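Serine acetyltransferase 1, putative (Entamoeba histolytica, PDB 7BW9) probably transfers an acetyl group to the hydroxyl of serine, a step of cysteine biosynthesis, and binds cysteine in a pocket between subunits. Local coordinates at residues A[27-32]-A[123-128]; A[40-45]-A[129-134]; A[71-76]-A[87-92]; A[204-209]-A[221-226]; A[242-247]-A[258-263]. All coordinates share one frame; numbering follows the deposited sequence.

Interactions 1, 2 and 3 belong to the helical N-terminal part, interactions 4 and 5 to the left-handed beta-helix. Interactions 2 and 3 are buried helix packing with chiefly apolar chemistry, their centres about 17 Å apart, and both use helix pairs within one subunit. Interaction 1 is also buried but turns on one arginine and the bonds that grip it, close to a second subunit; it touches interaction 2 through I124 O and H131 NE2. Interactions 4 and 5 share a sheet, strands 225-226 and 243-244 being neighbours. The former lines the cysteine site with charged and aromatic groups, whereas the latter is partly exposed and held mainly by backbone bonds.

Interaction 1: A[27-32]-A[123-128]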
# COMPACT_ATOMS: atom_id res chain seq x y z
N LYS A 27 -11.78 -23.37 -16.44
CA LYS A 27 -10.72 -22.69 -17.16
C LYS A 27 -9.40 -22.76 -16.40
O LYS A 27 -9.35 -23.12 -15.22
CB LYS A 27 -11.13 -21.23 -17.41
CG LYS A 27 -12.63 -21.07 -17.55
CD LYS A 27 -12.99 -19.89 -18.42
CE LYS A 27 -13.39 -18.69 -17.59
NZ LYS A 27 -14.11 -17.70 -18.43
N GLN A 28 -8.33 -22.42 -17.10
CA GLN A 28 -6.97 -22.48 -16.57
C GLN A 28 -6.43 -21.05 -16.52
O GLN A 28 -6.03 -20.51 -17.56
CB GLN A 28 -6.10 -23.40 -17.42
CG GLN A 28 -4.62 -23.42 -17.06
CD GLN A 28 -4.36 -24.15 -15.76
OE1 GLN A 28 -4.20 -25.37 -15.74
NE2 GLN A 28 -4.33 -23.40 -14.66
N PHE A 29 -6.43 -20.42 -15.30
CA PHE A 29 -5.93 -19.06 -15.21
C PHE A 29 -4.43 -19.05 -14.96
O PHE A 29 -3.88 -20.00 -14.40
CB PHE A 29 -6.62 -18.30 -14.07
CG PHE A 29 -8.11 -18.25 -14.20
CD1 PHE A 29 -8.90 -19.28 -13.69
CD2 PHE A 29 -8.73 -17.16 -14.80
CE1 PHE A 29 -10.28 -19.23 -13.80
CE2 PHE A 29 -10.11 -17.10 -14.92
CZ PHE A 29 -10.89 -18.14 -14.42
N PRO A 30 -3.73 -17.99 -15.36
CA PRO A 30 -2.32 -17.86 -14.98
C PRO A 30 -2.15 -17.87 -13.47
O PRO A 30 -3.03 -17.43 -12.72
CB PRO A 30 -1.91 -16.51 -15.58
CG PRO A 30 -2.91 -16.26 -16.67
CD PRO A 30 -4.20 -16.87 -16.19
N GLU A 31 -1.01 -18.40 -13.04
CA GLU A 31 -0.69 -18.48 -11.62
C GLU A 31 -0.56 -17.08 -11.03
O GLU A 31 -0.07 -16.15 -11.68
CB GLU A 31 0.60 -19.26 -11.44
CG GLU A 31 0.82 -19.82 -10.05
CD GLU A 31 2.29 -20.07 -9.75
OE1 GLU A 31 3.15 -19.48 -10.44
OE2 GLU A 31 2.57 -20.86 -8.82
N LYS A 32 -1.00 -16.92 -9.78
CA LYS A 32 -0.87 -15.65 -9.07
C LYS A 32 0.10 -15.82 -7.91
O LYS A 32 -0.11 -16.68 -7.05
CB LYS A 32 -2.23 -15.17 -8.57
CG LYS A 32 -2.98 -14.31 -9.57
CD LYS A 32 -3.82 -13.26 -8.85
CE LYS A 32 -4.14 -12.08 -9.78
NZ LYS A 32 -2.91 -11.46 -10.38
N ILE A 123 -13.72 -11.23 -8.79
CA ILE A 123 -13.70 -10.97 -7.35
C ILE A 123 -12.72 -11.91 -6.67
O ILE A 123 -11.89 -11.49 -5.85
CB ILE A 123 -15.13 -11.11 -6.76
CG1 ILE A 123 -16.05 -10.04 -7.35
CG2 ILE A 123 -15.12 -11.02 -5.23
CD1 ILE A 123 -17.50 -10.37 -7.18
N ILE A 124 -12.79 -13.20 -7.01
CA ILE A 124 -11.97 -14.18 -6.31
C ILE A 124 -10.50 -13.96 -6.60
O ILE A 124 -9.65 -14.07 -5.71
CB ILE A 124 -12.41 -15.60 -6.70
CG1 ILE A 124 -13.79 -15.91 -6.11
CG2 ILE A 124 -11.37 -16.62 -6.25
CD1 ILE A 124 -14.37 -17.26 -6.57
N ARG A 125 -10.17 -13.62 -7.84
CA ARG A 125 -8.76 -13.58 -8.21
C ARG A 125 -8.12 -12.25 -7.85
O ARG A 125 -6.90 -12.20 -7.61
CB ARG A 125 -8.62 -13.85 -9.71
CG ARG A 125 -8.61 -15.36 -10.00
CD ARG A 125 -8.28 -15.70 -11.43
NE ARG A 125 -7.03 -15.14 -11.91
CZ ARG A 125 -5.83 -15.70 -11.78
NH1 ARG A 125 -5.67 -16.85 -11.13
NH2 ARG A 125 -4.77 -15.10 -12.30
N SER A 126 -8.90 -11.18 -7.79
CA SER A 126 -8.32 -9.84 -7.82
C SER A 126 -8.80 -8.88 -6.74
O SER A 126 -8.17 -7.83 -6.58
CB SER A 126 -8.57 -9.20 -9.19
OG SER A 126 -7.95 -9.96 -10.20
N TYR A 127 -9.87 -9.16 -6.00
CA TYR A 127 -10.36 -8.14 -5.06
C TYR A 127 -9.54 -8.15 -3.77
O TYR A 127 -9.56 -9.14 -3.04
CB TYR A 127 -11.84 -8.34 -4.75
CG TYR A 127 -12.72 -7.53 -5.68
CD1 TYR A 127 -12.43 -7.43 -7.03
CD2 TYR A 127 -13.83 -6.85 -5.20
CE1 TYR A 127 -13.23 -6.70 -7.89
CE2 TYR A 127 -14.65 -6.10 -6.06
CZ TYR A 127 -14.34 -6.03 -7.40
OH TYR A 127 -15.14 -5.28 -8.25
N PRO A 128 -8.82 -7.06 -3.44
CA PRO A 128 -8.00 -7.07 -2.21
C PRO A 128 -8.82 -7.22 -0.95
O PRO A 128 -8.29 -7.72 0.05
CB PRO A 128 -7.28 -5.72 -2.24
CG PRO A 128 -8.14 -4.84 -3.11
CD PRO A 128 -8.74 -5.77 -4.16
O HOH W 1 -4.77 -8.90 -9.72
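R125 reaches from helix 120-126 into the extended loop 27-32, and its guanidinium is held there by polar bonds in the midst of apolar contacts. The polar part centres on the carbonyl of P30. R125 NH2 donates to P30 O at 2.9 Å, the oxygen lying 26° out of the guanidinium plane, and NH1 adds a weak bond to the same atom. NH1 also donates to F49 O, while NE forms a salt bridge with E153 of the second subunit, so the buried charge is satisfied from several directions.

Carbon contacts cover the faces of the group. F29 CB lies over one guanidinium face, 3.4 Å from R125 NH1; K32 CD lies over the opposite face, and K32 CG comes within 3.4 Å of R125 NH2. The ring of F29 is almost parallel to the guanidinium, 11° between planes, but it is R125 CD that sits over the F29 ring, a CH-pi contact 4.0 Å from the ring centroid. The bend at chi3 (55°) turns R125 NE out of the line of the preceding carbons.

Two like charges lie close, K32 NZ 4.5 Å from R125 NH2; the repulsion is probably eased by E153 and N157 of the second subunit, which bond R125 and K32 respectively. A buried arginine sandwiched between side chains and gripping a loop carbonyl thus ties the loop between helices 2-17 and 36-45 to helix 120-126, at a subunit interface of the N-terminal helical domain.

Interaction 2: A[40-45]-A[129-134]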
# COMPACT_ATOMS: atom_id res chain seq x y z
N LEU A 40 -1.27 -20.21 -0.82
CA LEU A 40 -1.80 -21.52 -0.43
C LEU A 40 -3.26 -21.44 -0.05
O LEU A 40 -4.06 -22.30 -0.46
CB LEU A 40 -0.98 -22.08 0.74
CG LEU A 40 0.37 -22.66 0.31
CD1 LEU A 40 1.13 -23.18 1.53
CD2 LEU A 40 0.17 -23.77 -0.73
N ILE A 41 -3.65 -20.42 0.73
CA ILE A 41 -5.05 -20.30 1.13
C ILE A 41 -5.92 -20.13 -0.10
O ILE A 41 -7.00 -20.73 -0.20
CB ILE A 41 -5.22 -19.16 2.15
CG1 ILE A 41 -4.61 -19.60 3.49
CG2 ILE A 41 -6.66 -18.80 2.34
CD1 ILE A 41 -4.25 -18.47 4.38
N GLN A 42 -5.45 -19.36 -1.08
CA GLN A 42 -6.21 -19.17 -2.30
C GLN A 42 -6.45 -20.49 -3.01
O GLN A 42 -7.58 -20.79 -3.43
CB GLN A 42 -5.48 -18.20 -3.24
CG GLN A 42 -5.57 -16.72 -2.83
CD GLN A 42 -4.66 -15.84 -3.66
OE1 GLN A 42 -3.61 -16.29 -4.16
NE2 GLN A 42 -5.05 -14.59 -3.84
N LYS A 43 -5.38 -21.29 -3.18
CA LYS A 43 -5.51 -22.59 -3.83
C LYS A 43 -6.37 -23.54 -3.00
O LYS A 43 -7.12 -24.35 -3.56
CB LYS A 43 -4.13 -23.21 -4.08
CG LYS A 43 -3.21 -22.37 -4.95
CD LYS A 43 -1.88 -23.07 -5.21
CE LYS A 43 -0.97 -22.21 -6.08
NZ LYS A 43 0.13 -22.99 -6.73
N ILE A 44 -6.25 -23.48 -1.67
CA ILE A 44 -7.07 -24.35 -0.84
C ILE A 44 -8.55 -23.98 -0.94
O ILE A 44 -9.42 -24.86 -1.05
CB ILE A 44 -6.60 -24.32 0.62
CG1 ILE A 44 -5.22 -24.99 0.76
CG2 ILE A 44 -7.62 -25.01 1.51
CD1 ILE A 44 -4.45 -24.58 2.01
N LEU A 45 -8.87 -22.69 -0.91
CA LEU A 45 -10.29 -22.32 -0.86
C LEU A 45 -10.96 -22.33 -2.23
O LEU A 45 -12.17 -22.57 -2.32
CB LEU A 45 -10.46 -20.94 -0.23
CG LEU A 45 -9.96 -20.75 1.20
CD1 LEU A 45 -10.06 -19.28 1.53
CD2 LEU A 45 -10.78 -21.57 2.17
N GLY A 129 -10.08 -6.76 -0.94
CA GLY A 129 -10.91 -6.91 0.24
C GLY A 129 -11.27 -8.35 0.53
O GLY A 129 -11.46 -8.72 1.70
N ILE A 130 -11.36 -9.17 -0.51
CA ILE A 130 -11.57 -10.60 -0.35
C ILE A 130 -10.29 -11.26 0.13
O ILE A 130 -10.31 -12.11 1.04
CB ILE A 130 -12.04 -11.23 -1.68
CG1 ILE A 130 -13.40 -10.67 -2.09
CG2 ILE A 130 -12.08 -12.74 -1.57
CD1 ILE A 130 -14.48 -10.84 -1.06
N HIS A 131 -9.15 -10.89 -0.45
CA HIS A 131 -7.90 -11.52 -0.05
C HIS A 131 -7.58 -11.22 1.41
O HIS A 131 -7.10 -12.09 2.13
CB HIS A 131 -6.74 -11.09 -0.96
CG HIS A 131 -6.91 -11.53 -2.38
ND1 HIS A 131 -6.22 -10.97 -3.43
CD2 HIS A 131 -7.72 -12.48 -2.93
CE1 HIS A 131 -6.59 -11.55 -4.56
NE2 HIS A 131 -7.49 -12.47 -4.28
N VAL A 132 -7.89 -10.01 1.86
CA VAL A 132 -7.56 -9.69 3.25
C VAL A 132 -8.43 -10.52 4.20
O VAL A 132 -7.98 -10.91 5.28
CB VAL A 132 -7.68 -8.17 3.52
CG1 VAL A 132 -9.14 -7.74 3.63
CG2 VAL A 132 -6.95 -7.79 4.80
N MET A 133 -9.66 -10.83 3.80
CA MET A 133 -10.55 -11.61 4.65
C MET A 133 -10.21 -13.10 4.64
O MET A 133 -10.36 -13.76 5.67
CB MET A 133 -12.00 -11.37 4.25
CG MET A 133 -12.52 -9.98 4.67
SD MET A 133 -12.08 -9.52 6.37
CE MET A 133 -12.95 -10.83 7.26
N MET A 134 -9.74 -13.63 3.50
CA MET A 134 -9.14 -14.97 3.52
C MET A 134 -8.07 -15.07 4.61
O MET A 134 -8.06 -16.02 5.40
CB MET A 134 -8.52 -15.29 2.16
CG MET A 134 -9.48 -15.29 0.97
SD MET A 134 -8.57 -15.82 -0.51
CE MET A 134 -9.88 -15.92 -1.73
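M134 presents its side chain to three residues of helix 36-45, and each meets a different part of it. I41 and L45, one turn apart, both run past M134 in the opposite direction: I41 CG2 packs against M134 CB at 4.0 Å, and L45 CD1 against M134 CG at 4.1 Å. Q42 instead crosses the methionine at about a right angle, its CG 3.9 Å from M134 SD. The thioether can reach this position because M134 is extended beyond CG, chi2 -176°.

The second meeting is between Q42 and H131. Extended beyond CG, Q42 carries its amide to the imidazole, where NE2 stands 3.3 Å above the ring plane, displaced toward the rim. It is 3.3 Å from H131 NE2 and 3.5 Å from H131 CE1, and the amide plane is turned 74° from the ring. H131 NE2 has its hydrogen-bond partner in I124 O, in helix 120-126.

The two helical segments cross nearly perpendicularly, at 93° with axes 10.7 Å apart, which confines the contact to a small patch. F46 also packs on M134, and L68 of helix 58-79 on I41. Chemically, the patch is mostly dispersion contact between aliphatic groups and sulfur; the contact is therefore chiefly apolar packing, with the Q42 amide set over the imidazole beside it.

Interaction 3: A[71-76]-A[87-92]; sequences HIQNSI and KCITAL
I72 CG2 and I89 CD1 press together at 3.5 Å, a close approach for two methyl carbons, at the middle of an apolar seam between two helices. I89 bends at chi2 (-37°), which swings CD1 onto I72, whose CB it also approaches, while I89 CG1 lies 4.0 Å from Q73 CB. To one side, I72 CD1 meets L92 CD2 at 3.7 Å, the two side chains crossing at about a right angle; to the other, I76 CD1 rests on C88 CB at 3.8 Å.

Further out, Q73 also packs on Q82 and A85 of helix 82-94. L142 of helix 128-144 touches both I72 and C88, and Y150 of helix 148-162 packs on I72 and I76, so helices 128-144 and 148-162 also pack on these side chains.

The segments run at 149° with axes 9.8 Å apart, the near-antiparallel packing of a helical hairpin, here helices 58-79 and 82-94 in the N-terminal helical domain.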
# COMPACT_ATOMS: atom_id res chain seq x y z
N HIS A 71 3.77 -24.69 7.86
CA HIS A 71 4.43 -23.40 7.94
C HIS A 71 3.86 -22.57 9.09
O HIS A 71 4.61 -21.87 9.79
CB HIS A 71 4.31 -22.64 6.62
CG HIS A 71 4.79 -21.22 6.70
ND1 HIS A 71 6.07 -20.85 6.35
CD2 HIS A 71 4.16 -20.09 7.10
CE1 HIS A 71 6.21 -19.55 6.53
NE2 HIS A 71 5.07 -19.06 6.99
N ILE A 72 2.55 -22.64 9.31
CA ILE A 72 1.97 -21.90 10.44
C ILE A 72 2.49 -22.46 11.75
O ILE A 72 2.88 -21.70 12.65
CB ILE A 72 0.43 -21.93 10.38
CG1 ILE A 72 -0.08 -21.14 9.17
CG2 ILE A 72 -0.19 -21.37 11.67
CD1 ILE A 72 -1.56 -21.36 8.88
N GLN A 73 2.52 -23.79 11.87
CA GLN A 73 3.01 -24.41 13.10
C GLN A 73 4.45 -23.99 13.38
O GLN A 73 4.79 -23.64 14.51
CB GLN A 73 2.87 -25.93 13.02
CG GLN A 73 3.55 -26.66 14.17
CD GLN A 73 2.92 -28.00 14.50
OE1 GLN A 73 1.95 -28.44 13.87
NE2 GLN A 73 3.47 -28.67 15.51
N ASN A 74 5.30 -23.97 12.35
CA ASN A 74 6.69 -23.59 12.57
C ASN A 74 6.83 -22.13 12.99
O ASN A 74 7.72 -21.81 13.79
CB ASN A 74 7.52 -23.85 11.32
CG ASN A 74 7.65 -25.33 11.02
OD1 ASN A 74 7.36 -26.17 11.87
ND2 ASN A 74 8.08 -25.66 9.80
N SER A 75 5.99 -21.23 12.48
CA SER A 75 6.10 -19.84 12.90
C SER A 75 5.61 -19.65 14.33
O SER A 75 6.20 -18.86 15.08
CB SER A 75 5.33 -18.93 11.94
OG SER A 75 5.62 -19.28 10.60
N ILE A 76 4.54 -20.34 14.71
CA ILE A 76 4.01 -20.16 16.06
C ILE A 76 4.99 -20.72 17.09
O ILE A 76 5.24 -20.09 18.13
CB ILE A 76 2.61 -20.79 16.20
CG1 ILE A 76 1.61 -20.06 15.29
CG2 ILE A 76 2.13 -20.73 17.64
CD1 ILE A 76 0.26 -20.73 15.21
N LYS A 87 -2.24 -26.58 19.25
CA LYS A 87 -3.58 -26.14 19.62
C LYS A 87 -4.15 -25.20 18.56
O LYS A 87 -5.29 -25.37 18.10
CB LYS A 87 -3.53 -25.48 21.00
CG LYS A 87 -4.81 -24.79 21.45
CD LYS A 87 -4.61 -24.18 22.83
CE LYS A 87 -5.69 -23.14 23.17
NZ LYS A 87 -7.06 -23.74 23.13
N CYS A 88 -3.35 -24.21 18.13
CA CYS A 88 -3.83 -23.26 17.13
C CYS A 88 -4.15 -23.95 15.82
O CYS A 88 -5.18 -23.66 15.19
CB CYS A 88 -2.79 -22.16 16.93
SG CYS A 88 -2.67 -21.09 18.40
N ILE A 89 -3.28 -24.87 15.40
CA ILE A 89 -3.46 -25.59 14.15
C ILE A 89 -4.72 -26.44 14.19
O ILE A 89 -5.47 -26.53 13.21
CB ILE A 89 -2.20 -26.45 13.89
CG1 ILE A 89 -1.07 -25.55 13.42
CG2 ILE A 89 -2.48 -27.62 12.96
CD1 ILE A 89 -1.53 -24.46 12.55
N THR A 90 -4.95 -27.11 15.32
CA THR A 90 -6.10 -27.99 15.42
C THR A 90 -7.38 -27.18 15.24
O THR A 90 -8.27 -27.56 14.46
CB THR A 90 -6.08 -28.72 16.76
OG1 THR A 90 -4.92 -29.57 16.80
CG2 THR A 90 -7.33 -29.58 16.96
N ALA A 91 -7.47 -26.04 15.92
CA ALA A 91 -8.64 -25.19 15.79
C ALA A 91 -8.81 -24.71 14.35
O ALA A 91 -9.93 -24.70 13.83
CB ALA A 91 -8.56 -24.01 16.75
N LEU A 92 -7.70 -24.35 13.69
CA LEU A 92 -7.78 -23.88 12.31
C LEU A 92 -8.30 -24.96 11.37
O LEU A 92 -9.18 -24.72 10.55
CB LEU A 92 -6.41 -23.39 11.85
CG LEU A 92 -6.31 -23.01 10.36
CD1 LEU A 92 -7.38 -21.98 9.95
CD2 LEU A 92 -4.93 -22.47 10.03

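Interaction 4: A[204-209]-A[221-226]. With CYS (cysteine), chain E.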
# COMPACT_ATOMS: atom_id res chain seq x y z
N LEU A 204 -11.54 2.23 11.87
CA LEU A 204 -12.30 1.84 13.05
C LEU A 204 -11.24 1.65 14.13
O LEU A 204 -10.75 0.54 14.38
CB LEU A 204 -13.15 0.56 12.80
CG LEU A 204 -14.18 0.66 11.67
CD1 LEU A 204 -14.76 -0.70 11.31
CD2 LEU A 204 -15.31 1.59 12.08
N GLY A 205 -10.85 2.76 14.74
CA GLY A 205 -9.63 2.78 15.53
C GLY A 205 -9.86 3.24 16.95
O GLY A 205 -11.00 3.39 17.39
N ALA A 206 -8.77 3.46 17.67
CA ALA A 206 -8.87 3.94 19.06
C ALA A 206 -8.86 5.47 19.07
O ALA A 206 -8.58 6.07 18.02
CB ALA A 206 -7.73 3.40 19.87
N MET A 207 -9.21 6.07 20.20
CA MET A 207 -9.14 7.54 20.31
C MET A 207 -7.68 7.93 20.12
O MET A 207 -6.82 7.31 20.74
CB MET A 207 -9.62 8.02 21.68
CG MET A 207 -11.01 8.61 21.67
SD MET A 207 -11.45 9.63 20.24
CE MET A 207 -10.04 10.73 20.10
N SER A 208 -7.42 8.89 19.23
CA SER A 208 -6.06 9.36 18.89
C SER A 208 -5.22 9.57 20.16
O SER A 208 -4.06 9.18 20.17
CB SER A 208 -6.12 10.62 18.06
OG SER A 208 -7.34 10.71 17.34
N PHE A 209 -5.84 10.13 21.19
CA PHE A 209 -5.18 10.37 22.49
C PHE A 209 -6.27 10.54 23.57
O PHE A 209 -5.89 10.55 24.75
CB PHE A 209 -4.28 11.60 22.38
CG PHE A 209 -4.83 12.68 21.49
CD1 PHE A 209 -5.87 13.49 21.92
CD2 PHE A 209 -4.34 12.87 20.21
CE1 PHE A 209 -6.38 14.49 21.11
CE2 PHE A 209 -4.85 13.86 19.40
CZ PHE A 209 -5.87 14.67 19.85
N LYS A 221 -12.25 -2.57 25.80
CA LYS A 221 -12.81 -2.38 24.45
C LYS A 221 -12.45 -0.94 24.09
O LYS A 221 -12.99 -0.03 24.70
CB LYS A 221 -14.29 -2.74 24.37
CG LYS A 221 -14.94 -2.36 23.05
CD LYS A 221 -15.61 -3.48 22.32
CE LYS A 221 -16.24 -3.02 21.02
NZ LYS A 221 -16.62 -1.60 21.08
N ARG A 222 -11.51 -0.75 23.19
CA ARG A 222 -11.04 0.60 22.86
C ARG A 222 -11.29 0.96 21.41
O ARG A 222 -10.93 2.06 20.99
CB ARG A 222 -9.55 0.73 23.20
CG ARG A 222 -8.65 -0.28 22.45
CD ARG A 222 -7.20 -0.25 22.96
NE ARG A 222 -6.26 -0.90 22.05
CZ ARG A 222 -6.01 -2.21 22.00
NH1 ARG A 222 -6.63 -3.05 22.84
NH2 ARG A 222 -5.13 -2.70 21.12
N HIS A 223 -11.89 0.08 20.63
CA HIS A 223 -12.19 0.24 19.22
C HIS A 223 -13.69 0.08 19.06
O HIS A 223 -14.36 -0.44 19.95
CB HIS A 223 -11.45 -0.81 18.38
CG HIS A 223 -9.97 -0.78 18.53
ND1 HIS A 223 -9.26 -1.76 19.18
CD2 HIS A 223 -9.05 0.14 18.12
CE1 HIS A 223 -7.97 -1.46 19.18
NE2 HIS A 223 -7.81 -0.32 18.54
N PRO A 224 -14.25 0.50 17.93
CA PRO A 224 -15.71 0.51 17.79
C PRO A 224 -16.31 -0.87 17.57
O PRO A 224 -15.67 -1.80 17.04
CB PRO A 224 -15.95 1.38 16.55
CG PRO A 224 -14.71 2.19 16.41
CD PRO A 224 -13.61 1.29 16.87
N THR A 225 -17.57 -0.97 17.97
CA THR A 225 -18.49 -2.05 17.61
C THR A 225 -19.51 -1.52 16.62
O THR A 225 -20.16 -0.50 16.89
CB THR A 225 -19.24 -2.58 18.84
OG1 THR A 225 -18.34 -3.26 19.71
CG2 THR A 225 -20.37 -3.54 18.43
N ILE A 226 -19.65 -2.18 15.47
CA ILE A 226 -20.65 -1.73 14.52
C ILE A 226 -21.63 -2.88 14.25
O ILE A 226 -21.26 -4.06 14.29
CB ILE A 226 -20.02 -1.18 13.22
CG1 ILE A 226 -19.54 -2.30 12.30
CG2 ILE A 226 -18.85 -0.26 13.54
CD1 ILE A 226 -18.77 -1.78 11.11
N CYS E . -2.85 0.41 17.51
CA CYS E . -3.59 1.28 18.46
C CYS E . -4.43 0.41 19.42
O CYS E . -4.38 -0.80 19.27
CB CYS E . -4.48 2.28 17.73
SG CYS E . -5.75 1.54 16.68
OXT CYS E . -5.07 0.95 20.27
O HOH W 2 -9.82 4.28 22.26
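The backbones of 204-207 and 222-226 run in roughly opposite directions, 146° apart, and come closest at A206 and H223, whose CA atoms are 5.0 Å apart; A206 CA-H points at R222 O. A water joins the same backbones, accepting from M207 N and donating to R222 O. H223 turns its ring edge to this chain, CD2 lying 3.4 Å from A206 N, and P224 CD packs on G205 O. L204 CB meets P224 CD at 4.2 Å in the left-handed beta-helix, from which 206-223 departs as a loop between two consecutive strands of one coil. That excursion supplies one wall of the cysteine site. R222, extended from CG to NE, grips the ligand carboxylate with two nearly straight bonds, NE to OXT and NH2 to O, both 2.8 Å. H223 lies against one guanidinium face and brings NE2 to 3.3 Å from the cysteine SG; its ND1 is bonded to T189. E188 salt-bridges R222 NH2, while D114 and D179 of the third subunit bind the ligand from across the interface.

Interaction 5: A[242-247]-A[258-263]; sequences ITIGSN and QNIDQD
I244 and I260 form the tight centre of this contact, paired by a parallel backbone bridge with their side chains side by side and pointing the same way. I244 CD1 lies 3.7 Å from I260 CB and is as near to CG1, helped by the bend at chi2 (-48°). Around this pair, I260 N donates to T243 O at 2.9 Å and G245 N to I260 O at 2.8 Å. G245 fits closely against the chain at D261 and Q262, and beyond it D263 N reaches S246 O at 3.1 Å.

Toward the solvent side the contact becomes polar and less regular. N259 OD1 takes the place of a backbone acceptor for T243 N, at 2.8 Å, the N-H approaching from 36° above the carboxamide plane. At the other end, in one of its two conformers, N247 lies beside D263. Q262 NE2 donates to D263 OD2 within its own segment, and D263 is also bonded through its backbone to the third subunit.

Successive coils of the left-handed beta-helix are thus joined here by straight main-chain bonds over the packed I244-I260 pair, with an asparagine side chain completing the pairing where the backbone alone does not, so this contact combines four directional hydrogen bonds with a small buried apolar pair.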
# COMPACT_ATOMS: atom_id res chain seq x y z
N ILE A 242 -17.02 3.05 21.05
CA ILE A 242 -18.36 3.52 20.77
C ILE A 242 -19.05 2.44 19.97
O ILE A 242 -18.42 1.52 19.43
CB ILE A 242 -18.34 4.85 20.00
CG1 ILE A 242 -17.65 4.67 18.64
CG2 ILE A 242 -17.67 5.94 20.84
CD1 ILE A 242 -17.39 5.97 17.90
N THR A 243 -20.37 2.55 19.90
CA THR A 243 -21.21 1.59 19.20
C THR A 243 -21.94 2.30 18.08
O THR A 243 -22.47 3.40 18.28
CB THR A 243 -22.20 0.92 20.16
OG1 THR A 243 -21.48 0.10 21.08
CG2 THR A 243 -23.17 0.05 19.40
N ILE A 244 -21.94 1.69 16.90
CA ILE A 244 -22.69 2.17 15.75
C ILE A 244 -23.81 1.17 15.50
O ILE A 244 -23.54 -0.01 15.20
CB ILE A 244 -21.80 2.31 14.50
CG1 ILE A 244 -20.62 3.25 14.75
CG2 ILE A 244 -22.63 2.74 13.28
CD1 ILE A 244 -20.99 4.54 15.39
N GLY A 245 -25.05 1.62 15.61
CA GLY A 245 -26.17 0.72 15.45
C GLY A 245 -26.25 0.14 14.05
O GLY A 245 -25.53 0.52 13.12
N SER A 246 -27.16 -0.82 13.90
CA SER A 246 -27.45 -1.42 12.60
C SER A 246 -28.12 -0.42 11.67
O SER A 246 -28.78 0.53 12.11
CB SER A 246 -28.35 -2.63 12.77
OG SER A 246 -27.80 -3.55 13.69
N ASN A 247 -27.94 -0.64 10.37
CA ASN A 247 -28.58 0.16 9.31
C ASN A 247 -28.15 1.62 9.34
O ASN A 247 -28.93 2.52 9.01
CB ASN A 247 -30.11 0.06 9.39
CG ASN A 247 -30.63 -1.35 9.16
OD1 ASN A 247 -31.19 -1.98 10.06
ND2 ASN A 247 -30.44 -1.85 7.94
N GLN A 258 -18.74 9.41 19.01
CA GLN A 258 -19.85 9.13 19.91
C GLN A 258 -20.67 7.97 19.36
O GLN A 258 -20.65 7.69 18.15
CB GLN A 258 -20.77 10.35 20.06
CG GLN A 258 -20.02 11.62 20.41
CD GLN A 258 -20.91 12.83 20.36
OE1 GLN A 258 -21.43 13.19 19.30
NE2 GLN A 258 -21.11 13.47 21.51
N ASN A 259 -21.40 7.30 20.25
CA ASN A 259 -22.36 6.29 19.85
C ASN A 259 -23.32 6.85 18.82
O ASN A 259 -23.61 8.05 18.79
CB ASN A 259 -23.17 5.79 21.05
CG ASN A 259 -22.34 5.01 22.05
OD1 ASN A 259 -21.27 4.49 21.72
ND2 ASN A 259 -22.84 4.91 23.28
N ILE A 260 -23.83 5.97 17.96
CA ILE A 260 -24.81 6.33 16.94
C ILE A 260 -25.90 5.27 16.97
O ILE A 260 -25.62 4.08 16.80
CB ILE A 260 -24.17 6.43 15.55
CG1 ILE A 260 -23.14 7.56 15.53
CG2 ILE A 260 -25.21 6.67 14.48
CD1 ILE A 260 -22.52 7.77 14.20
N ASP A 261 -27.14 5.70 17.22
CA ASP A 261 -28.28 4.81 17.26
C ASP A 261 -28.54 4.22 15.87
O ASP A 261 -28.05 4.71 14.85
CB ASP A 261 -29.53 5.56 17.73
CG ASP A 261 -29.34 6.24 19.07
OD1 ASP A 261 -28.42 5.84 19.82
OD2 ASP A 261 -30.11 7.18 19.37
N GLN A 262 -29.36 3.17 15.84
CA GLN A 262 -29.70 2.52 14.58
C GLN A 262 -30.47 3.45 13.65
O GLN A 262 -30.99 4.50 14.06
CB GLN A 262 -30.53 1.27 14.85
CG GLN A 262 -31.88 1.56 15.49
CD GLN A 262 -32.59 0.30 15.94
OE1 GLN A 262 -32.13 -0.38 16.85
NE2 GLN A 262 -33.71 -0.01 15.30
N ASP A 263 -30.50 3.08 12.37
CA ASP A 263 -31.32 3.73 11.34
C ASP A 263 -30.95 5.20 11.11
O ASP A 263 -31.79 6.00 10.70
CB ASP A 263 -32.81 3.60 11.65
CG ASP A 263 -33.26 2.15 11.77
OD1 ASP A 263 -32.92 1.34 10.87
OD2 ASP A 263 -33.95 1.81 12.75